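Protein kinase (Staphylococcus aureus subsp. aureus Mu50, PDB 3PY9) probably senses muropeptides of the cell wall through extracellular PASTA domains, as the outer region of the membrane Ser/Thr kinase PrkC. Local coordinates at residues E219-P224 / A273-K278; K234-I239 / K250-I255. One frame throughout, in Å; residues are numbered along the deposited sequence.

Contact 1 (E219-P224 / A273-K278); sequences ESVDVP and ASYIVK
Val277 meets two valines of the facing strand, one with each of its methyls: CG2 points tip to tip at Val221, 4.0 Å from its CG1, and CG1 lies 4.0 Å from CG2 of Val223. Beside them Tyr275 reaches across, its CE1 3.9 Å from CB of Glu219 and its OH 3.9 Å from CB of Val221, both meeting the ring at a slant. The tyrosine CG sits between the backbone N and the carbonyl carbon (chi1 68°), and the ring spans the gap between the strands. At the polar end one water donates to the carbonyl O of Ser220 at 2.7 Å and, at a longer 3.2 Å, to OE1 of Glu219; its approach to Tyr275 OH is too short to be trusted, which makes that link doubtful. The strands run nearly parallel, 16° apart, with their axes 9.7 Å from each other, the spacing of two sheets packed face to face, as in the beta-sandwich of the E-set clan to which this C-terminal domain belongs. Further out, Glu219 OE1 also forms a salt bridge with Lys287. Strand 217-223 is held by backbone hydrogen bonds to strand 259-265, while Val277 rests against Val235 of its own sheet and Tyr275 touches Ile263.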
loop_
_atom_site.group_PDB
_atom_site.type_symbol
_atom_site.label_atom_id
_atom_site.label_comp_id
_atom_site.label_asym_id
_atom_site.label_seq_id
_atom_site.Cartn_x
_atom_site.Cartn_y
_atom_site.Cartn_z
ATOM N N GLU A 219 10.067 27.160 40.726
ATOM C CA GLU A 219 9.908 26.006 41.586
ATOM C C GLU A 219 11.280 25.386 41.796
ATOM O O GLU A 219 12.073 25.289 40.862
ATOM C CB GLU A 219 8.947 25.001 40.953
ATOM C CG GLU A 219 7.495 25.469 40.929
ATOM C CD GLU A 219 6.783 25.361 42.281
ATOM O OE1 GLU A 219 7.221 24.585 43.162
ATOM O OE2 GLU A 219 5.759 26.049 42.457
ATOM N N SER A 220 11.564 25.000 43.032
ATOM C CA SER A 220 12.796 24.291 43.345
ATOM C C SER A 220 12.527 22.821 43.628
ATOM O O SER A 220 11.574 22.481 44.338
ATOM C CB SER A 220 13.493 24.930 44.541
ATOM O OG SER A 220 14.250 26.041 44.122
ATOM N N VAL A 221 13.371 21.960 43.064
ATOM C CA VAL A 221 13.343 20.523 43.362
ATOM C C VAL A 221 14.766 20.012 43.636
ATOM O O VAL A 221 15.700 20.337 42.894
ATOM C CB VAL A 221 12.628 19.687 42.220
ATOM C CG1 VAL A 221 13.304 19.886 40.877
ATOM C CG2 VAL A 221 12.571 18.218 42.569
ATOM N N ASP A 222 14.921 19.248 44.716
ATOM C CA ASP A 222 16.169 18.558 45.005
ATOM C C ASP A 222 16.204 17.230 44.243
ATOM O O ASP A 222 15.413 16.319 44.528
ATOM C CB ASP A 222 16.291 18.249 46.499
ATOM C CG ASP A 222 16.599 19.460 47.337
ATOM O OD1 ASP A 222 17.402 20.318 46.908
ATOM O OD2 ASP A 222 16.036 19.535 48.452
ATOM N N VAL A 223 17.131 17.113 43.300
ATOM C CA VAL A 223 17.303 15.867 42.533
ATOM C C VAL A 223 18.430 15.067 43.157
ATOM O O VAL A 223 19.542 15.553 43.202
ATOM C CB VAL A 223 17.678 16.161 41.065
ATOM C CG1 VAL A 223 17.895 14.853 40.279
ATOM C CG2 VAL A 223 16.626 17.047 40.415
ATOM N N PRO A 224 18.150 13.838 43.641
ATOM C CA PRO A 224 19.188 12.966 44.170
ATOM C C PRO A 224 19.973 12.245 43.061
ATOM O O PRO A 224 19.421 11.902 41.999
ATOM C CB PRO A 224 18.384 11.958 44.982
ATOM C CG PRO A 224 17.129 11.823 44.233
ATOM C CD PRO A 224 16.822 13.205 43.738
ATOM N N ALA A 273 0.302 24.786 35.219
ATOM C CA ALA A 273 1.539 24.330 34.597
ATOM C C ALA A 273 2.069 23.150 35.406
ATOM O O ALA A 273 1.643 22.932 36.536
ATOM C CB ALA A 273 2.557 25.447 34.549
ATOM N N SER A 274 2.980 22.383 34.818
ATOM C CA SER A 274 3.575 21.243 35.491
ATOM C C SER A 274 5.018 20.986 35.018
ATOM O O SER A 274 5.419 21.410 33.914
ATOM C CB SER A 274 2.697 19.993 35.305
ATOM O OG SER A 274 2.532 19.631 33.940
ATOM N N TYR A 275 5.797 20.315 35.870
ATOM C CA TYR A 275 7.108 19.810 35.474
ATOM C C TYR A 275 7.279 18.333 35.784
ATOM O O TYR A 275 6.725 17.824 36.773
ATOM C CB TYR A 275 8.237 20.612 36.113
ATOM C CG TYR A 275 8.367 20.474 37.612
ATOM C CD1 TYR A 275 7.917 21.485 38.451
ATOM C CD2 TYR A 275 8.967 19.342 38.196
ATOM C CE1 TYR A 275 8.044 21.383 39.833
ATOM C CE2 TYR A 275 9.086 19.219 39.567
ATOM C CZ TYR A 275 8.628 20.254 40.384
ATOM O OH TYR A 275 8.740 20.170 41.754
ATOM N N ILE A 276 8.016 17.653 34.917
ATOM C CA ILE A 276 8.518 16.320 35.198
ATOM C C ILE A 276 10.024 16.399 35.148
ATOM O O ILE A 276 10.578 17.012 34.244
ATOM C CB ILE A 276 8.119 15.279 34.124
ATOM C CG1 ILE A 276 6.649 15.417 33.705
ATOM C CG2 ILE A 276 8.485 13.883 34.580
ATOM C CD1 ILE A 276 5.688 14.688 34.572
ATOM N N VAL A 277 10.676 15.753 36.109
ATOM C CA VAL A 277 12.124 15.604 36.127
ATOM C C VAL A 277 12.440 14.114 36.078
ATOM O O VAL A 277 12.114 13.382 37.014
ATOM C CB VAL A 277 12.747 16.163 37.422
ATOM C CG1 VAL A 277 14.250 15.942 37.419
ATOM C CG2 VAL A 277 12.417 17.649 37.626
ATOM N N LYS A 278 13.103 13.692 35.007
ATOM C CA LYS A 278 13.610 12.326 34.848
ATOM C C LYS A 278 15.130 12.253 35.001
ATOM O O LYS A 278 15.835 13.222 34.692
ATOM C CB LYS A 278 13.226 11.777 33.479
ATOM C CG LYS A 278 11.732 11.795 33.211
ATOM C CD LYS A 278 11.429 11.062 31.926
ATOM C CE LYS A 278 9.968 11.130 31.575
ATOM N NZ LYS A 278 9.791 10.544 30.224
HETATM O O HOH W 1 9.156 22.065 43.224
#

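Contact 2 (K234-I239 / K250-I255)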
loop_
_atom_site.group_PDB
_atom_site.type_symbol
_atom_site.label_atom_id
_atom_site.label_comp_id
_atom_site.label_asym_id
_atom_site.label_seq_id
_atom_site.Cartn_x
_atom_site.Cartn_y
_atom_site.Cartn_z
ATOM N N LYS A 234 22.074 11.532 33.624
ATOM C CA LYS A 234 21.504 12.604 32.846
ATOM C C LYS A 234 20.114 12.989 33.356
ATOM O O LYS A 234 19.236 12.145 33.538
ATOM C CB LYS A 234 21.416 12.188 31.387
ATOM C CG LYS A 234 21.365 13.366 30.412
ATOM C CD LYS A 234 20.952 12.921 28.990
ATOM C CE LYS A 234 21.228 11.438 28.722
ATOM N NZ LYS A 234 22.652 11.065 28.971
ATOM N N VAL A 235 19.930 14.280 33.577
ATOM C CA VAL A 235 18.661 14.792 34.045
ATOM C C VAL A 235 17.979 15.471 32.872
ATOM O O VAL A 235 18.617 16.204 32.120
ATOM C CB VAL A 235 18.841 15.768 35.227
ATOM C CG1 VAL A 235 17.501 16.247 35.759
ATOM C CG2 VAL A 235 19.641 15.100 36.317
ATOM N N LYS A 236 16.690 15.189 32.713
ATOM C CA LYS A 236 15.868 15.859 31.720
ATOM C C LYS A 236 14.615 16.375 32.404
ATOM O O LYS A 236 13.883 15.617 33.064
ATOM C CB LYS A 236 15.526 14.915 30.561
ATOM C CG LYS A 236 16.705 14.606 29.654
ATOM C CD LYS A 236 16.308 13.720 28.495
ATOM C CE LYS A 236 17.526 12.984 27.946
ATOM N NZ LYS A 236 17.877 11.810 28.816
ATOM N N VAL A 237 14.400 17.676 32.252
ATOM C CA VAL A 237 13.284 18.388 32.832
ATOM C C VAL A 237 12.319 18.746 31.697
ATOM O O VAL A 237 12.703 19.376 30.696
ATOM C CB VAL A 237 13.763 19.663 33.563
ATOM C CG1 VAL A 237 12.636 20.283 34.388
ATOM C CG2 VAL A 237 14.973 19.355 34.460
ATOM N N TYR A 238 11.073 18.312 31.843
ATOM C CA TYR A 238 10.030 18.591 30.853
ATOM C C TYR A 238 9.007 19.476 31.524
ATOM O O TYR A 238 8.584 19.195 32.643
ATOM C CB TYR A 238 9.363 17.306 30.343
ATOM C CG TYR A 238 10.321 16.251 29.843
ATOM C CD1 TYR A 238 10.559 16.079 28.479
ATOM C CD2 TYR A 238 10.997 15.414 30.740
ATOM C CE1 TYR A 238 11.450 15.089 28.021
ATOM C CE2 TYR A 238 11.884 14.438 30.301
ATOM C CZ TYR A 238 12.109 14.273 28.942
ATOM O OH TYR A 238 12.989 13.285 28.524
ATOM N N ILE A 239 8.634 20.552 30.839
ATOM C CA ILE A 239 7.719 21.560 31.382
ATOM C C ILE A 239 6.471 21.669 30.510
ATOM O O ILE A 239 6.569 21.632 29.287
ATOM C CB ILE A 239 8.437 22.950 31.528
ATOM C CG1 ILE A 239 9.178 23.033 32.850
ATOM C CG2 ILE A 239 7.476 24.106 31.500
ATOM C CD1 ILE A 239 10.570 22.472 32.799
ATOM N N LYS A 250 12.838 20.859 28.525
ATOM C CA LYS A 250 13.201 22.244 28.760
ATOM C C LYS A 250 14.584 22.347 29.422
ATOM O O LYS A 250 15.190 23.425 29.447
ATOM C CB LYS A 250 12.151 22.900 29.649
ATOM C CG LYS A 250 12.247 24.414 29.753
ATOM C CD LYS A 250 11.470 25.096 28.635
ATOM C CE LYS A 250 11.393 26.624 28.827
ATOM N NZ LYS A 250 10.381 27.037 29.843
ATOM N N GLY A 251 15.079 21.224 29.944
ATOM C CA GLY A 251 16.365 21.163 30.661
ATOM C C GLY A 251 17.074 19.848 30.411
ATOM O O GLY A 251 16.432 18.804 30.325
ATOM N N SER A 252 18.402 19.904 30.282
ATOM C CA SER A 252 19.236 18.731 29.978
ATOM C C SER A 252 20.655 18.937 30.510
ATOM O O SER A 252 21.388 19.804 30.024
ATOM C CB SER A 252 19.271 18.465 28.470
ATOM O OG SER A 252 19.939 17.242 28.159
ATOM N N PHE A 253 21.039 18.143 31.509
ATOM C CA PHE A 253 22.329 18.300 32.174
ATOM C C PHE A 253 22.715 17.045 32.936
ATOM O O PHE A 253 21.852 16.262 33.340
ATOM C CB PHE A 253 22.320 19.515 33.109
ATOM C CG PHE A 253 21.221 19.500 34.136
ATOM C CD1 PHE A 253 19.931 19.936 33.811
ATOM C CD2 PHE A 253 21.474 19.075 35.434
ATOM C CE1 PHE A 253 18.907 19.931 34.756
ATOM C CE2 PHE A 253 20.451 19.064 36.386
ATOM C CZ PHE A 253 19.164 19.493 36.034
ATOM N N ASP A 254 24.017 16.863 33.137
ATOM C CA ASP A 254 24.539 15.745 33.912
ATOM C C ASP A 254 24.664 16.100 35.382
ATOM O O ASP A 254 24.905 17.260 35.756
ATOM C CB ASP A 254 25.908 15.319 33.390
ATOM C CG ASP A 254 25.836 14.682 32.021
ATOM O OD1 ASP A 254 24.779 14.126 31.705
ATOM O OD2 ASP A 254 26.847 14.709 31.286
ATOM N N ILE A 255 24.538 15.065 36.199
ATOM C CA ILE A 255 24.526 15.155 37.644
ATOM C C ILE A 255 25.543 14.116 38.122
ATOM O O ILE A 255 25.658 13.045 37.517
ATOM C CB ILE A 255 23.066 14.867 38.117
ATOM C CG1 ILE A 255 22.199 16.116 37.946
ATOM C CG2 ILE A 255 22.967 14.342 39.514
ATOM C CD1 ILE A 255 22.811 17.365 38.424
#
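Val235 lies over one face of the Phe253 ring, its CB 4.0 Å from the ring centroid and 18° off the normal, a CH-pi contact displaced toward the rim. CG1 of Val235 comes within 3.7 Å of the ring's CZ, and Val237 adds CG2 obliquely near CE1. Phe253 CG occupies the crowded position between backbone N and carbonyl carbon (chi1 55°), and the end of the side chain comes nearer to strand 233-241. Beneath this apolar face the backbones bond twice at Val235 and Phe253, the shorter being Val235 N to Phe253 O at 2.8 Å and almost straight. Ile261 and Ile263 of strand 259-265 pack against the same side. The other face is looser: CG of Lys234 passes 3.7 Å from OD1 of Asp254, but the lysine NZ stays 4.6 Å from that oxygen, too far for a salt bridge though probably near enough for some attraction, and Ser252 is exposed. At the far end, CB of Lys250 rests 3.6 Å from CD1 of Ile239. There Val237 O accepts from Gly251 N and, weakly, from Lys250 N; these two consecutive residues stand opposite the single Val237, a classic beta bulge in the antiparallel pairing of strands 251-255 and 233-241 of the PASTA-like domain.

How the contacts relate
Followed from the N terminus, the chain first reaches these contacts at strand 217-223, the first half of contact 1, and then passes to strand 233-241. It turns through the short strand 244-245 and returns along 251-255, so contact 2 closes a small loop of ten residues. Strand 259-265 then pairs with strand 217-223 in the other sheet before strand 272-279 completes contact 1, which encloses 48 residues and the whole of contact 2. The two are therefore nested, their centres about 9 Å apart. Contact 2 joins neighbours within one sheet, whereas contact 1 ties that sheet to the other; they meet where Ile276 O and Lys278 N probably bond to Tyr238 N and Lys236 O.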